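Local coordinates for GDP-mannose-dependent alpha-(1-6)-phosphatidylinositol monomannoside mannosyltransferase (Corynebacterium glutamicum, PDB 3OKP), which belongs to the GT-B glycosyltransferases, built from two Rossmann-like domains, and is modelled here with guanosine-5'-diphosphate-alpha-D-mannose bound, at residues S4-L8 with L376-P380; F165-P169 with R371-I375. All coordinates share one frame; numbering follows the deposited sequence.

Interaction 1 of 2, residues S4-L8 with L376-P380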
loop_
_atom_site.group_PDB
_atom_site.type_symbol
_atom_site.label_atom_id
_atom_site.label_comp_id
_atom_site.label_asym_id
_atom_site.label_seq_id
_atom_site.Cartn_x
_atom_site.Cartn_y
_atom_site.Cartn_z
ATOM N N SER A 4 -16.069 22.293 -12.681
ATOM C CA SER A 4 -15.417 21.208 -11.890
ATOM C C SER A 4 -16.377 20.625 -10.855
ATOM O O SER A 4 -17.070 21.361 -10.150
ATOM C CB SER A 4 -14.151 21.734 -11.204
ATOM O OG SER A 4 -13.661 20.817 -10.235
ATOM N N ARG A 5 -16.414 19.300 -10.776
ATOM C CA ARG A 5 -17.206 18.616 -9.759
ATOM C C ARG A 5 -16.508 18.678 -8.401
ATOM O O ARG A 5 -15.286 18.513 -8.307
ATOM C CB ARG A 5 -17.472 17.166 -10.169
ATOM C CG ARG A 5 -18.381 17.022 -11.388
ATOM C CD ARG A 5 -18.558 15.566 -11.797
ATOM N NE ARG A 5 -19.209 14.768 -10.757
ATOM C CZ ARG A 5 -20.526 14.659 -10.596
ATOM N NH1 ARG A 5 -21.362 15.299 -11.404
ATOM N NH2 ARG A 5 -21.011 13.905 -9.618
ATOM N N LYS A 6 -17.297 18.917 -7.358
ATOM C CA LYS A 6 -16.797 19.072 -5.996
ATOM C C LYS A 6 -17.022 17.791 -5.195
ATOM O O LYS A 6 -18.084 17.170 -5.290
ATOM C CB LYS A 6 -17.506 20.248 -5.324
ATOM C CG LYS A 6 -16.748 20.894 -4.177
ATOM C CD LYS A 6 -17.275 22.306 -3.953
ATOM C CE LYS A 6 -16.705 22.941 -2.696
ATOM N NZ LYS A 6 -17.353 24.262 -2.429
ATOM N N THR A 7 -16.018 17.410 -4.408
ATOM C CA THR A 7 -16.042 16.149 -3.669
ATOM C C THR A 7 -15.954 16.355 -2.158
ATOM O O THR A 7 -15.089 17.087 -1.667
ATOM C CB THR A 7 -14.895 15.209 -4.118
ATOM O OG1 THR A 7 -14.946 15.030 -5.538
ATOM C CG2 THR A 7 -14.999 13.843 -3.434
ATOM N N LEU A 8 -16.863 15.704 -1.436
ATOM C CA LEU A 8 -16.770 15.598 0.014
ATOM C C LEU A 8 -16.226 14.220 0.376
ATOM O O LEU A 8 -16.818 13.197 0.022
ATOM C CB LEU A 8 -18.132 15.831 0.681
ATOM C CG LEU A 8 -18.220 15.704 2.209
ATOM C CD1 LEU A 8 -17.430 16.805 2.912
ATOM C CD2 LEU A 8 -19.671 15.710 2.662
ATOM N N LEU A 376 -13.706 11.257 -10.242
ATOM C CA LEU A 376 -14.377 12.397 -9.617
ATOM C C LEU A 376 -14.927 13.433 -10.603
ATOM O O LEU A 376 -15.866 14.163 -10.276
ATOM C CB LEU A 376 -13.452 13.075 -8.598
ATOM C CG LEU A 376 -12.947 12.238 -7.414
ATOM C CD1 LEU A 376 -11.995 13.054 -6.555
ATOM C CD2 LEU A 376 -14.101 11.698 -6.575
ATOM N N GLN A 377 -14.356 13.492 -11.804
ATOM C CA GLN A 377 -14.730 14.531 -12.768
ATOM C C GLN A 377 -15.615 14.061 -13.922
ATOM O O GLN A 377 -16.152 14.888 -14.660
ATOM C CB GLN A 377 -13.490 15.263 -13.305
ATOM C CG GLN A 377 -12.738 16.084 -12.257
ATOM C CD GLN A 377 -13.633 17.057 -11.499
ATOM O OE1 GLN A 377 -14.536 17.669 -12.071
ATOM N NE2 GLN A 377 -13.381 17.201 -10.205
ATOM N N SER A 378 -15.771 12.747 -14.075
ATOM C CA SER A 378 -16.658 12.210 -15.108
ATOM C C SER A 378 -18.125 12.396 -14.722
ATOM O O SER A 378 -18.476 12.344 -13.540
ATOM C CB SER A 378 -16.358 10.732 -15.389
ATOM O OG SER A 378 -16.582 9.932 -14.241
ATOM N N GLU A 379 -18.969 12.635 -15.722
ATOM C CA GLU A 379 -20.411 12.735 -15.510
ATOM C C GLU A 379 -20.956 11.384 -15.045
ATOM O O GLU A 379 -20.546 10.344 -15.571
ATOM C CB GLU A 379 -21.117 13.181 -16.793
ATOM N N PRO A 380 -21.864 11.390 -14.047
ATOM C CA PRO A 380 -22.450 10.142 -13.548
ATOM C C PRO A 380 -23.170 9.368 -14.650
ATOM O O PRO A 380 -23.786 9.975 -15.532
ATOM C CB PRO A 380 -23.443 10.614 -12.476
ATOM C CG PRO A 380 -23.664 12.061 -12.746
ATOM C CD PRO A 380 -22.384 12.564 -13.323
#
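The C-terminal helix of this GT-B glycosyltransferase ends against the N-terminal sheet, where residues 376-380 meet the first modelled residues of the chain, where strand 7-11 begins. The carboxamide of Gln-377 docks on the backbone of Arg-5 with both of its polar atoms. Its OE1 takes the N-H of Arg-5 N at 2.8 Å, in the carbonyl plane and on a lone pair, while NE2 gives a fairly straight bond to Arg-5 O (3.0 Å, 161°). Two bonds to one residue fix the amide's rotation; a bend at chi2 (-53°) turns it onto the backbone of Arg-5. The side chains of Arg-5 and Gln-377 run past each other in opposite directions. Arg-5 CD lies 3.4 Å from Leu-376 O, which sits at the guanidinium edge, and Pro-380 CD comes over one face, 3.5 Å from NH1. Deeper in, the side chains of Leu-376 and Thr-7 cross at about a right angle, with Leu-376 CD2 3.6 Å from Thr-7 OG1. Asn-89 joins the two segments, hydrogen-bonding Arg-5 NH2, Thr-7 OG1 and Leu-376 O. Around this junction, Thr-7 also touches strand 37-42, and Leu-376 reaches Ile-114 on strand 112-116.

Interaction 2 of 2, residues F165-P169 with R371-I375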
loop_
_atom_site.group_PDB
_atom_site.type_symbol
_atom_site.label_atom_id
_atom_site.label_comp_id
_atom_site.label_asym_id
_atom_site.label_seq_id
_atom_site.Cartn_x
_atom_site.Cartn_y
_atom_site.Cartn_z
ATOM N N PHE A 165 -16.979 -1.043 -10.807
ATOM C CA PHE A 165 -15.768 -1.354 -10.049
ATOM C C PHE A 165 -14.528 -0.764 -10.718
ATOM O O PHE A 165 -14.275 -1.014 -11.899
ATOM C CB PHE A 165 -15.628 -2.865 -9.850
ATOM C CG PHE A 165 -16.746 -3.478 -9.048
ATOM C CD1 PHE A 165 -16.647 -3.588 -7.665
ATOM C CD2 PHE A 165 -17.897 -3.946 -9.676
ATOM C CE1 PHE A 165 -17.679 -4.159 -6.921
ATOM C CE2 PHE A 165 -18.934 -4.514 -8.941
ATOM C CZ PHE A 165 -18.824 -4.620 -7.561
ATOM N N GLU A 166 -13.771 0.022 -9.955
ATOM C CA GLU A 166 -12.611 0.743 -10.479
ATOM C C GLU A 166 -11.341 0.446 -9.684
ATOM O O GLU A 166 -11.346 0.489 -8.454
ATOM C CB GLU A 166 -12.875 2.254 -10.487
ATOM C CG GLU A 166 -14.009 2.708 -11.402
ATOM C CD GLU A 166 -13.609 2.789 -12.870
ATOM O OE1 GLU A 166 -12.399 2.700 -13.182
ATOM O OE2 GLU A 166 -14.512 2.944 -13.717
ATOM N N HIS A 167 -10.258 0.149 -10.397
ATOM C CA HIS A 167 -8.967 -0.142 -9.774
ATOM C C HIS A 167 -8.302 1.144 -9.279
ATOM O O HIS A 167 -7.859 1.976 -10.077
ATOM C CB HIS A 167 -8.059 -0.896 -10.762
ATOM C CG HIS A 167 -6.793 -1.425 -10.153
ATOM N ND1 HIS A 167 -5.567 -1.307 -10.772
ATOM C CD2 HIS A 167 -6.564 -2.077 -8.989
ATOM C CE1 HIS A 167 -4.638 -1.865 -10.016
ATOM N NE2 HIS A 167 -5.216 -2.336 -8.925
ATOM N N LEU A 168 -8.251 1.313 -7.959
ATOM C CA LEU A 168 -7.617 2.492 -7.365
ATOM C C LEU A 168 -6.702 2.134 -6.187
ATOM O O LEU A 168 -7.031 2.414 -5.026
ATOM C CB LEU A 168 -8.665 3.544 -6.966
ATOM C CG LEU A 168 -8.178 4.990 -6.785
ATOM C CD1 LEU A 168 -7.770 5.616 -8.110
ATOM C CD2 LEU A 168 -9.233 5.843 -6.091
ATOM N N PRO A 169 -5.553 1.498 -6.483
ATOM C CA PRO A 169 -4.556 1.228 -5.455
ATOM C C PRO A 169 -3.753 2.480 -5.128
ATOM O O PRO A 169 -3.820 3.465 -5.861
ATOM C CB PRO A 169 -3.646 0.200 -6.129
ATOM C CG PRO A 169 -3.721 0.545 -7.572
ATOM C CD PRO A 169 -5.136 0.974 -7.799
ATOM N N ARG A 371 -6.133 8.865 -12.497
ATOM C CA ARG A 371 -7.206 7.882 -12.319
ATOM C C ARG A 371 -8.307 8.400 -11.394
ATOM O O ARG A 371 -9.492 8.236 -11.689
ATOM C CB ARG A 371 -6.663 6.557 -11.776
ATOM C CG ARG A 371 -5.898 5.708 -12.783
ATOM C CD ARG A 371 -5.683 4.315 -12.213
ATOM N NE ARG A 371 -4.877 3.455 -13.074
ATOM C CZ ARG A 371 -4.605 2.178 -12.810
ATOM N NH1 ARG A 371 -5.077 1.606 -11.709
ATOM N NH2 ARG A 371 -3.863 1.469 -13.648
ATOM N N LEU A 372 -7.914 9.020 -10.280
ATOM C CA LEU A 372 -8.882 9.592 -9.343
ATOM C C LEU A 372 -9.641 10.763 -9.966
ATOM O O LEU A 372 -10.854 10.889 -9.785
ATOM C CB LEU A 372 -8.217 10.017 -8.026
ATOM C CG LEU A 372 -9.156 10.600 -6.957
ATOM C CD1 LEU A 372 -10.241 9.599 -6.541
ATOM C CD2 LEU A 372 -8.385 11.093 -5.742
ATOM N N THR A 373 -8.922 11.608 -10.703
ATOM C CA THR A 373 -9.531 12.745 -11.393
ATOM C C THR A 373 -10.635 12.269 -12.341
ATOM O O THR A 373 -11.730 12.836 -12.355
ATOM C CB THR A 373 -8.474 13.589 -12.143
ATOM O OG1 THR A 373 -7.490 14.048 -11.210
ATOM C CG2 THR A 373 -9.110 14.806 -12.822
ATOM N N ASN A 374 -10.349 11.212 -13.102
ATOM C CA ASN A 374 -11.323 10.628 -14.023
ATOM C C ASN A 374 -12.590 10.130 -13.330
ATOM O O ASN A 374 -13.690 10.279 -13.864
ATOM C CB ASN A 374 -10.688 9.502 -14.844
ATOM C CG ASN A 374 -9.633 10.007 -15.817
ATOM O OD1 ASN A 374 -9.536 11.207 -16.090
ATOM N ND2 ASN A 374 -8.833 9.088 -16.345
ATOM N N ILE A 375 -12.429 9.551 -12.141
ATOM C CA ILE A 375 -13.560 9.086 -11.341
ATOM C C ILE A 375 -14.385 10.270 -10.822
ATOM O O ILE A 375 -15.610 10.292 -10.967
ATOM C CB ILE A 375 -13.101 8.176 -10.165
ATOM C CG1 ILE A 375 -12.399 6.918 -10.699
ATOM C CG2 ILE A 375 -14.284 7.790 -9.273
ATOM C CD1 ILE A 375 -11.638 6.122 -9.645
#
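Leu-168 lays its two methyls on helix 365-377, CD1 beside Arg-371 CB at 3.9 Å and CD2 against Leu-372 CD1, also at 3.9 Å. With chi1 at -160°, CG lies opposite the backbone N, and the branched end comes nearer the helix than the start of the side chain would suggest. The leucines meet obliquely, whereas the Leu-168 and Arg-371 side chains lie alongside, pointing opposite ways. One helical turn on from Arg-371, Ile-375 offers its CD1 to the strand end: it is 4.2 Å from Leu-168 CD1 and 4.1 Å from Glu-166 CB. Glu-166 thus joins the patch chiefly through CB.

The polar half of the contact belongs to Arg-371. Its chain is extended from CG to NE, which carries the guanidinium past Leu-168 to the backbone of His-167. There NH1 donates to His-167 O at 3.2 Å; the bond is bent (137°), and the donor stands above the carbonyl plane instead of on a lone pair. The same NH1 is 3.1 Å from His-167 ND1, with imidazole and guanidinium planes 54° apart. Pro-169 CD sits over the centre of the imidazole, 3.4 Å above its plane, covering one face, and the far nitrogen, NE2, is hydrogen-bonded to Ile-147 O. Pro-169, the bond to Ile-147 O and the neighbouring ring of Tyr-146 probably steady the imidazole beside the arginine. Pro-169 also touches Trp-363 and Met-368, and its side chain is about 10 Å from the bound guanosine-5'-diphosphate-alpha-D-mannose.

The helix therefore meets the sheet edge through two kinds of chemistry, aliphatic carbons in van der Waals contact and a guanidinium that donates to the carbonyl oxygen of His-167 and lies close to its imidazole; the nearby positive charge would probably disfavour a second proton on His-167.

Overall arrangement
From the N terminus, the chain enters interaction 1 at once and runs on into strand 7-11, an interior strand of the N-terminal parallel sheet. It reaches interaction 2 at the end of strand 164-167, on the edge of that sheet, then builds the second sheet and its helices before helix 365-377 brings it back. Residues 371-375 close the inner loop of 201 residues, and 376-380 directly afterwards close the outer one of 367, so the contacts nest without crossing. Their centres lie 12 Å apart. One helix thereby spans from the edge strand to the start of an interior strand of the N-terminal sheet, returning the C terminus to the domain where the chain began.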